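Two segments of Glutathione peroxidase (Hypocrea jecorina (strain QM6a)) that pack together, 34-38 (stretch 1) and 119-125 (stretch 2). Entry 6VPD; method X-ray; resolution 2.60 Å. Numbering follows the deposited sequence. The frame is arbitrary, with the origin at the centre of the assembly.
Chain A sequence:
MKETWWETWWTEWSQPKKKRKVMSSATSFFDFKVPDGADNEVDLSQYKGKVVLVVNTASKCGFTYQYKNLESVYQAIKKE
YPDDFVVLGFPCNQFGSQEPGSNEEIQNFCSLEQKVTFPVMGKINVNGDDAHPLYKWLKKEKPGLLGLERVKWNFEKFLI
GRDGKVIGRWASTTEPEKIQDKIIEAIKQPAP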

# COMPACT_ATOMS: atom_id res chain seq x y z
N VAL A 34 6.13 9.83 -24.26
CA VAL A 34 6.90 9.42 -23.08
C VAL A 34 8.25 8.89 -23.54
O VAL A 34 8.39 8.42 -24.68
N PRO A 35 9.26 8.93 -22.67
CA PRO A 35 10.56 8.34 -23.04
C PRO A 35 10.58 6.85 -22.75
O PRO A 35 10.10 6.39 -21.71
N ASP A 36 11.16 6.09 -23.68
CA ASP A 36 11.44 4.70 -23.36
C ASP A 36 12.77 4.61 -22.62
O ASP A 36 13.44 5.61 -22.37
N GLY A 37 13.17 3.38 -22.27
CA GLY A 37 14.39 3.20 -21.50
C GLY A 37 15.59 3.91 -22.11
O GLY A 37 16.33 4.61 -21.42
N ALA A 38 15.77 3.76 -23.43
CA ALA A 38 16.89 4.35 -24.17
C ALA A 38 16.83 5.89 -24.23
O ALA A 38 17.60 6.48 -25.02
N PRO A 119 6.68 -3.77 -22.31
CA PRO A 119 7.58 -2.62 -22.41
C PRO A 119 7.76 -1.92 -21.07
O PRO A 119 6.79 -1.58 -20.38
N VAL A 120 9.02 -1.70 -20.70
CA VAL A 120 9.38 -0.88 -19.54
C VAL A 120 10.04 0.40 -20.06
O VAL A 120 10.94 0.34 -20.91
N MET A 121 9.60 1.54 -19.55
CA MET A 121 9.87 2.82 -20.17
C MET A 121 10.98 3.57 -19.44
O MET A 121 11.54 3.11 -18.44
N GLY A 122 11.30 4.75 -19.96
CA GLY A 122 12.26 5.60 -19.29
C GLY A 122 11.81 5.94 -17.88
O GLY A 122 10.64 5.83 -17.54
N LYS A 123 12.78 6.33 -17.06
CA LYS A 123 12.48 6.67 -15.67
C LYS A 123 11.79 8.03 -15.63
O LYS A 123 12.16 8.95 -16.36
N ILE A 124 10.76 8.15 -14.78
CA ILE A 124 10.01 9.39 -14.65
C ILE A 124 9.68 9.66 -13.18
O ILE A 124 9.84 8.81 -12.30
N ASN A 125 9.21 10.87 -12.93
CA ASN A 125 8.61 11.22 -11.66
C ASN A 125 7.10 11.17 -11.81
O ASN A 125 6.55 11.72 -12.76

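The contact between these two segments is a small, backbone-led one, in which a single main-chain hydrogen bond links the chains and a few apolar side chains fill in around it. Gly122 N donates to Pro35 O at 2.7 Å, and the closeness of the backbones at this point illustrates a general principle: where main chains nearly touch, glycine is often the residue that fits. A CB on Gly122 would point toward the first stretch and clash with the carbonyl oxygens of Pro35 and Asp36.

Beside the hydrogen bond, Met121 leaves its backbone sideways, and its CB lies 3.5 Å from Pro35 O. Its m, m, t rotamer brings SD to 4.0 Å from Asp36 CB. Asp36 itself, with chi1 in p, points away overall; only the base of its side chain meets the sulfur, while OD1 is hydrogen-bonded elsewhere in the structure. Val34, with chi1 in m, points toward the second stretch, but its CG2 stops 4.5 Å from Met121 SD.

The apolar side-chain pair is Pro35, whose ring is C-gamma endo, and Ile124, a p, t rotamer whose CA-to-CB bond points toward the first stretch: Pro35 CG and Ile124 CG2 are 4.3 Å apart. Lys123, between Gly122 and Ile124, points away. No side-chain polar group bonds across, leaving the polar link to the main chain.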

# COMPACT_ATOMS: atom_id res chain seq x y z
CB VAL A 34 6.17 8.34 -22.26
CG1 VAL A 34 4.88 8.88 -21.64
CG2 VAL A 34 5.87 7.16 -23.15
CB PRO A 35 11.54 9.08 -22.13
CG PRO A 35 10.74 9.28 -20.88
CD PRO A 35 9.31 9.56 -21.34
CB ASP A 36 11.43 3.82 -24.61
CG ASP A 36 12.35 4.34 -25.71
OD1 ASP A 36 13.33 5.05 -25.39
OD2 ASP A 36 12.08 4.04 -26.89
CB ALA A 38 16.94 3.77 -25.59
CB PRO A 119 6.89 -1.70 -23.43
CG PRO A 119 5.97 -2.63 -24.21
CD PRO A 119 5.55 -3.70 -23.25
CB VAL A 120 10.29 -1.64 -18.57
CG1 VAL A 120 11.02 -0.69 -17.66
CG2 VAL A 120 9.46 -2.64 -17.76
CB MET A 121 8.57 3.65 -20.24
CG MET A 121 7.50 3.02 -21.12
SD MET A 121 7.95 3.13 -22.86
CE MET A 121 6.79 2.03 -23.65
CB LYS A 123 13.75 6.69 -14.82
CG LYS A 123 13.53 7.16 -13.38
CD LYS A 123 14.41 8.40 -13.07
CE LYS A 123 13.75 9.37 -12.06
NZ LYS A 123 14.71 10.35 -11.45
CB ILE A 124 8.70 9.39 -15.46
CG1 ILE A 124 7.83 8.22 -15.07
CG2 ILE A 124 8.96 9.42 -16.98
CD1 ILE A 124 6.45 8.42 -15.52
CB ASN A 125 9.07 12.60 -11.21
CG ASN A 125 10.49 12.57 -10.72
OD1 ASN A 125 10.75 12.26 -9.56
ND2 ASN A 125 11.43 12.85 -11.62